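Local coordinates for protein dockerin type 1 (Clostridium thermocellum, PDB 4DH2) that binds two calcium ions and docks onto a cohesin of the cellulosome, as the type I dockerin domain of a longer, probably glycoside-hydrolysing protein, at residues D20-K25 against D56-K61; M41-N47 against F71-S75. One frame throughout, in Å; residues are numbered along the deposited sequence.

Contact 1: residues D20-K25 against D56-K61; sequences DYVLMK and DCNYLK. With CA (calcium ion), chain H; CA (calcium ion), chain I; SO4 (sulfate ion), chain J; SO4 (sulfate ion), chain K.
With CG anti to the backbone N (chi1 -173°), Tyr21 carries the end of its ring to the Lys61 chain, OH 3.0 Å from CE; in Met24, also anti at chi1, the bends at chi2 and chi3 turn the CE methyl to CD1 of Leu60 (3.9 Å) and CB of Asp56. The Tyr21 ring meets Cys57 twice: the edge atom CE1 lies 3.5 Å from the carbonyl O of Cys57, close to the ring plane, and SG stands 4.7 Å from the ring centroid, an oblique sulfur-aromatic contact. SG also packs against CG of Met24 (3.6 Å) and CG of Lys25 (3.4 Å). Leu60 points into the opposing helix, its CD2 3.7 Å from CA of Tyr21. No hydrogen bond crosses, so the buried interface rests on packing. Asp20 and Asp56 each chelate a different calcium ion through both carboxylate oxygens. The ammonium groups of Lys25 and Lys61 turn to the bound cohesin chain, forming salt bridges with its Asp96 and Asp94 and with its Asp79, respectively. Segments 20-25 and 56-61, on helices 18-28 and 54-64, run nearly antiparallel (163°), their axes 9.8 Å apart at closest approach, as the core pair of the dockerin fold.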
loop_
_atom_site.group_PDB
_atom_site.type_symbol
_atom_site.label_atom_id
_atom_site.label_comp_id
_atom_site.label_asym_id
_atom_site.label_seq_id
_atom_site.Cartn_x
_atom_site.Cartn_y
_atom_site.Cartn_z
ATOM N N ASP B 20 4.039 12.788 -3.104
ATOM C CA ASP B 20 5.224 13.026 -3.909
ATOM C C ASP B 20 5.219 12.170 -5.162
ATOM O O ASP B 20 5.685 12.583 -6.221
ATOM C CB ASP B 20 6.459 12.730 -3.094
ATOM C CG ASP B 20 6.505 13.579 -1.839
ATOM O OD1 ASP B 20 6.718 14.796 -1.947
ATOM O OD2 ASP B 20 6.255 13.005 -0.768
ATOM N N TYR B 21 4.706 10.956 -5.035
ATOM C CA TYR B 21 4.589 10.061 -6.188
ATOM C C TYR B 21 3.623 10.605 -7.245
ATOM O O TYR B 21 3.925 10.635 -8.455
ATOM C CB TYR B 21 4.098 8.692 -5.702
ATOM C CG TYR B 21 4.068 7.592 -6.740
ATOM C CD1 TYR B 21 5.205 7.245 -7.449
ATOM C CD2 TYR B 21 2.904 6.868 -6.964
ATOM C CE1 TYR B 21 5.178 6.242 -8.383
ATOM C CE2 TYR B 21 2.871 5.850 -7.906
ATOM C CZ TYR B 21 4.022 5.553 -8.605
ATOM O OH TYR B 21 4.022 4.548 -9.541
ATOM N N VAL B 22 2.446 11.024 -6.803
ATOM C CA VAL B 22 1.462 11.599 -7.712
ATOM C C VAL B 22 2.007 12.864 -8.366
ATOM O O VAL B 22 1.881 13.046 -9.604
ATOM C CB VAL B 22 0.164 11.923 -6.953
ATOM C CG1 VAL B 22 -0.802 12.646 -7.846
ATOM C CG2 VAL B 22 -0.479 10.601 -6.426
ATOM N N LEU B 23 2.661 13.724 -7.573
ATOM C CA LEU B 23 3.269 14.933 -8.124
ATOM C C LEU B 23 4.368 14.626 -9.156
ATOM O O LEU B 23 4.441 15.276 -10.219
ATOM C CB LEU B 23 3.813 15.833 -7.017
ATOM C CG LEU B 23 2.757 16.578 -6.187
ATOM C CD1 LEU B 23 3.427 17.218 -4.987
ATOM C CD2 LEU B 23 2.009 17.623 -6.987
ATOM N N MET B 24 5.217 13.654 -8.870
ATOM C CA MET B 24 6.247 13.248 -9.810
ATOM C C MET B 24 5.617 12.806 -11.142
ATOM O O MET B 24 6.054 13.214 -12.228
ATOM C CB MET B 24 7.053 12.097 -9.218
ATOM C CG MET B 24 8.011 11.469 -10.188
ATOM S SD MET B 24 9.429 12.511 -10.524
ATOM C CE MET B 24 10.389 11.990 -9.094
ATOM N N LYS B 25 4.612 11.938 -11.054
ATOM C CA LYS B 25 3.892 11.483 -12.250
ATOM C C LYS B 25 3.311 12.634 -13.036
ATOM O O LYS B 25 3.451 12.684 -14.290
ATOM C CB LYS B 25 2.790 10.478 -11.889
ATOM C CG LYS B 25 3.288 9.045 -11.731
ATOM C CD LYS B 25 2.110 8.065 -11.777
ATOM C CE LYS B 25 2.487 6.589 -11.486
ATOM N NZ LYS B 25 1.265 5.647 -11.341
ATOM N N ASP B 56 13.133 7.970 -12.046
ATOM C CA ASP B 56 12.938 8.532 -10.725
ATOM C C ASP B 56 11.581 8.175 -10.174
ATOM O O ASP B 56 11.460 7.823 -8.998
ATOM C CB ASP B 56 13.081 10.041 -10.783
ATOM C CG ASP B 56 14.444 10.434 -11.250
ATOM O OD1 ASP B 56 15.390 10.202 -10.492
ATOM O OD2 ASP B 56 14.581 10.899 -12.397
ATOM N N CYS B 57 10.565 8.245 -11.032
ATOM C CA CYS B 57 9.222 7.837 -10.613
ATOM C C CYS B 57 9.226 6.387 -10.147
ATOM O O CYS B 57 8.624 6.039 -9.130
ATOM C CB CYS B 57 8.249 7.978 -11.765
ATOM S SG CYS B 57 6.578 8.295 -11.202
ATOM N N ASN B 58 9.898 5.523 -10.907
ATOM C CA ASN B 58 9.990 4.118 -10.515
ATOM C C ASN B 58 10.719 3.920 -9.195
ATOM O O ASN B 58 10.361 3.039 -8.401
ATOM C CB ASN B 58 10.669 3.307 -11.605
ATOM C CG ASN B 58 10.479 1.821 -11.398
ATOM O OD1 ASN B 58 9.369 1.311 -11.527
ATOM N ND2 ASN B 58 11.539 1.135 -11.033
ATOM N N TYR B 59 11.740 4.735 -8.920
ATOM C CA TYR B 59 12.425 4.641 -7.643
ATOM C C TYR B 59 11.481 5.040 -6.543
ATOM O O TYR B 59 11.489 4.436 -5.472
ATOM C CB TYR B 59 13.689 5.504 -7.563
ATOM C CG TYR B 59 14.916 4.785 -8.025
ATOM C CD1 TYR B 59 15.446 5.021 -9.280
ATOM C CD2 TYR B 59 15.533 3.847 -7.218
ATOM C CE1 TYR B 59 16.570 4.346 -9.726
ATOM C CE2 TYR B 59 16.650 3.163 -7.646
ATOM C CZ TYR B 59 17.173 3.421 -8.890
ATOM O OH TYR B 59 18.285 2.734 -9.303
ATOM N N LEU B 60 10.668 6.063 -6.780
ATOM C CA LEU B 60 9.679 6.434 -5.768
ATOM C C LEU B 60 8.715 5.274 -5.499
ATOM O O LEU B 60 8.391 4.997 -4.336
ATOM C CB LEU B 60 8.862 7.667 -6.151
ATOM C CG LEU B 60 9.315 8.993 -5.577
ATOM C CD1 LEU B 60 10.639 9.371 -6.209
ATOM C CD2 LEU B 60 8.265 10.050 -5.848
ATOM N N LYS B 61 8.265 4.601 -6.566
ATOM C CA LYS B 61 7.365 3.460 -6.433
ATOM C C LYS B 61 8.041 2.399 -5.579
ATOM O O LYS B 61 7.431 1.889 -4.636
ATOM C CB LYS B 61 6.993 2.896 -7.803
ATOM C CG LYS B 61 6.146 1.630 -7.783
ATOM C CD LYS B 61 5.965 0.973 -9.163
ATOM C CE LYS B 61 4.913 1.695 -10.003
ATOM N NZ LYS B 61 4.308 0.867 -11.114
HETATM CA CA CA H . 6.446 15.057 0.487
HETATM CA CA CA I . 17.088 10.726 -12.244
HETATM S S SO4 J . 19.787 3.670 -12.420
HETATM O O1 SO4 J . 18.687 2.734 -12.218
HETATM O O2 SO4 J . 19.438 4.507 -13.567
HETATM O O3 SO4 J . 20.012 4.463 -11.216
HETATM O O4 SO4 J . 21.027 2.940 -12.692
HETATM S S SO4 K . 10.798 -2.807 -10.622
HETATM O O1 SO4 K . 9.544 -3.528 -10.818
HETATM O O2 SO4 K . 11.319 -2.401 -11.930
HETATM O O3 SO4 K . 10.549 -1.618 -9.812
HETATM O O4 SO4 K . 11.765 -3.662 -9.925
HETATM O O HOH W 1 4.110 14.501 0.776
HETATM O O HOH W 2 16.664 9.358 -14.041
#

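Contact 2: residues M41-N47 against F71-S75; sequences MWVGDVN and FPKNS. With CA (calcium ion), chain I; SO4 (sulfate ion), chain J.
The second calcium-binding loop of the dockerin, an EF-hand-like site, begins in this contact, where the chain beyond helix 54-64 returns to pack against its entry. Lys73 carries the contact. With CG anti to the backbone N (chi1 179°) and a bend at chi3, its chain brings NZ to the end of helix 40-44. There the ammonium donates to O of Trp42 at 2.7 Å and to O of Asp45 at 2.8 Å, in both cases from a position tilted out of the carbonyl plane. The same chain lies over one face of the Trp42 indole: CE is 4.1 Å from the centroid of the six-membered ring in a CH-pi contact, and NZ makes an off-centre cation-pi contact with that ring. OD2 of Asp45 also lies near the ammonium, beyond salt-bridge range, but its hydrogen bond is to N of Asn50. At the backbone, N of Lys73 donates to O of Val46 at 3.0 Å, a fairly straight bond (163°). Next to it, Val46 sits over a face of the Phe71 ring, CB 4.0 Å from its centroid, while Pro72 rests on Asn47, CB to CA 3.8 Å. Asp45 and Asn47 each bind the calcium ion through OD1; ND2 of Asn47 donates to a sulfate oxygen, O3, at 3.0 Å. Trp42 NE1 is hydrogen-bonded to O of Ala5, and Ile7 touches both Trp42 and Lys73, bringing the N-terminal segment to this contact. On the side of helix 54-64, Tyr59 packs against Val46, Asn47 and Pro72, and Tyr63 stacks with Phe71, so the C-terminal segment is lodged between that helix and the end of helix 40-44.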
loop_
_atom_site.group_PDB
_atom_site.type_symbol
_atom_site.label_atom_id
_atom_site.label_comp_id
_atom_site.label_asym_id
_atom_site.label_seq_id
_atom_site.Cartn_x
_atom_site.Cartn_y
_atom_site.Cartn_z
ATOM N N MET B 41 15.717 19.500 -9.334
ATOM C CA MET B 41 16.702 18.475 -9.570
ATOM C C MET B 41 17.150 17.851 -8.244
ATOM O O MET B 41 17.351 16.643 -8.151
ATOM C CB MET B 41 17.875 19.054 -10.351
ATOM C CG MET B 41 18.781 17.997 -10.938
ATOM S SD MET B 41 18.059 16.940 -12.237
ATOM C CE MET B 41 17.877 18.139 -13.566
ATOM N N TRP B 42 17.295 18.653 -7.199
ATOM C CA TRP B 42 17.742 18.075 -5.940
ATOM C C TRP B 42 16.685 17.102 -5.390
ATOM O O TRP B 42 16.989 15.953 -5.056
ATOM C CB TRP B 42 18.064 19.145 -4.900
ATOM C CG TRP B 42 18.436 18.486 -3.640
ATOM C CD1 TRP B 42 17.686 18.404 -2.514
ATOM C CD2 TRP B 42 19.635 17.736 -3.389
ATOM N NE1 TRP B 42 18.346 17.669 -1.561
ATOM C CE2 TRP B 42 19.546 17.246 -2.072
ATOM C CE3 TRP B 42 20.776 17.443 -4.145
ATOM C CZ2 TRP B 42 20.553 16.477 -1.489
ATOM C CZ3 TRP B 42 21.781 16.679 -3.565
ATOM C CH2 TRP B 42 21.661 16.207 -2.248
ATOM N N VAL B 43 15.432 17.536 -5.381
ATOM C CA VAL B 43 14.371 16.698 -4.824
ATOM C C VAL B 43 13.884 15.619 -5.779
ATOM O O VAL B 43 13.440 14.553 -5.328
ATOM C CB VAL B 43 13.159 17.536 -4.359
ATOM C CG1 VAL B 43 13.593 18.536 -3.293
ATOM C CG2 VAL B 43 12.496 18.257 -5.549
ATOM N N GLY B 44 13.913 15.884 -7.082
ATOM C CA GLY B 44 13.290 14.972 -8.036
ATOM C C GLY B 44 14.198 13.971 -8.685
ATOM O O GLY B 44 13.713 12.946 -9.167
ATOM N N ASP B 45 15.501 14.268 -8.772
ATOM C CA ASP B 45 16.447 13.329 -9.372
ATOM C C ASP B 45 16.963 12.436 -8.252
ATOM O O ASP B 45 17.980 12.750 -7.619
ATOM C CB ASP B 45 17.627 14.058 -10.007
ATOM C CG ASP B 45 18.734 13.119 -10.438
ATOM O OD1 ASP B 45 18.442 11.957 -10.740
ATOM O OD2 ASP B 45 19.923 13.537 -10.464
ATOM N N VAL B 46 16.260 11.340 -7.997
ATOM C CA VAL B 46 16.540 10.545 -6.801
ATOM C C VAL B 46 17.651 9.523 -7.006
ATOM O O VAL B 46 18.205 9.019 -6.031
ATOM C CB VAL B 46 15.297 9.824 -6.276
ATOM C CG1 VAL B 46 14.202 10.801 -5.959
ATOM C CG2 VAL B 46 14.808 8.792 -7.271
ATOM N N ASN B 47 17.968 9.204 -8.256
ATOM C CA ASN B 47 19.059 8.266 -8.542
ATOM C C ASN B 47 20.354 8.997 -8.878
ATOM O O ASN B 47 21.407 8.379 -9.006
ATOM C CB ASN B 47 18.699 7.243 -9.629
ATOM C CG ASN B 47 18.547 7.864 -10.991
ATOM O OD1 ASN B 47 18.177 9.009 -11.093
ATOM N ND2 ASN B 47 18.797 7.095 -12.039
ATOM N N PHE B 71 17.043 6.195 -1.480
ATOM C CA PHE B 71 17.337 6.429 -2.888
ATOM C C PHE B 71 18.838 6.406 -3.142
ATOM O O PHE B 71 19.640 6.680 -2.252
ATOM C CB PHE B 71 16.754 7.774 -3.316
ATOM C CG PHE B 71 15.271 7.838 -3.167
ATOM C CD1 PHE B 71 14.453 6.999 -3.935
ATOM C CD2 PHE B 71 14.687 8.703 -2.275
ATOM C CE1 PHE B 71 13.072 7.025 -3.786
ATOM C CE2 PHE B 71 13.300 8.737 -2.132
ATOM C CZ PHE B 71 12.504 7.892 -2.895
ATOM N N PRO B 72 19.222 6.085 -4.366
ATOM C CA PRO B 72 20.651 5.991 -4.668
ATOM C C PRO B 72 21.404 7.268 -4.329
ATOM O O PRO B 72 22.516 7.184 -3.800
ATOM C CB PRO B 72 20.673 5.708 -6.165
ATOM C CG PRO B 72 19.386 4.984 -6.413
ATOM C CD PRO B 72 18.381 5.571 -5.465
ATOM N N LYS B 73 20.809 8.430 -4.596
ATOM C CA LYS B 73 21.474 9.690 -4.286
ATOM C C LYS B 73 21.324 10.033 -2.802
ATOM O O LYS B 73 20.258 9.835 -2.234
ATOM C CB LYS B 73 20.878 10.801 -5.134
ATOM C CG LYS B 73 21.474 12.174 -4.892
ATOM C CD LYS B 73 20.955 13.200 -5.898
ATOM C CE LYS B 73 19.723 13.937 -5.360
ATOM N NZ LYS B 73 19.138 14.913 -6.347
ATOM N N ASN B 74 22.370 10.575 -2.181
ATOM C CA ASN B 74 22.327 10.882 -0.743
ATOM C C ASN B 74 22.703 12.327 -0.404
ATOM O O ASN B 74 23.257 13.040 -1.236
ATOM C CB ASN B 74 23.249 9.933 0.027
ATOM C CG ASN B 74 22.608 8.586 0.291
ATOM O OD1 ASN B 74 21.695 8.473 1.111
ATOM N ND2 ASN B 74 23.085 7.557 -0.397
ATOM N N SER B 75 22.404 12.751 0.824
ATOM C CA SER B 75 22.809 14.076 1.297
ATOM C C SER B 75 24.286 14.081 1.692
ATOM O O SER B 75 24.933 15.130 1.732
ATOM C CB SER B 75 21.945 14.515 2.481
ATOM O OG SER B 75 22.113 13.652 3.595
HETATM CA CA CA I . 17.088 10.726 -12.244
HETATM S S SO4 J . 19.787 3.670 -12.420
HETATM O O1 SO4 J . 18.687 2.734 -12.218
HETATM O O2 SO4 J . 19.438 4.507 -13.567
HETATM O O3 SO4 J . 20.012 4.463 -11.216
HETATM O O4 SO4 J . 21.027 2.940 -12.692
HETATM O O HOH W 2 16.664 9.358 -14.041
#

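How the contacts relate
Contacts 1 and 2, with centres 12 Å apart, lie on opposite sides of the chain's centre and meet at the second calcium site. Asp56 from contact 1 and Asp45 and Asn47 from contact 2 bind the same ion, with Asp49, Val51 and a water completing it. OD1 of Asp56 also lies 2.9 Å from N of Val46, a probable hydrogen bond joining the start of the loop to helix 54-64. Nearby, CE of Met24 packs 3.5 Å from O of Gly44, linking helix 18-28 to helix 40-44. One sulfate, probably from the crystallisation liquor, is shared by Tyr59 and Asn47. Contact 1 alone reaches the cohesin.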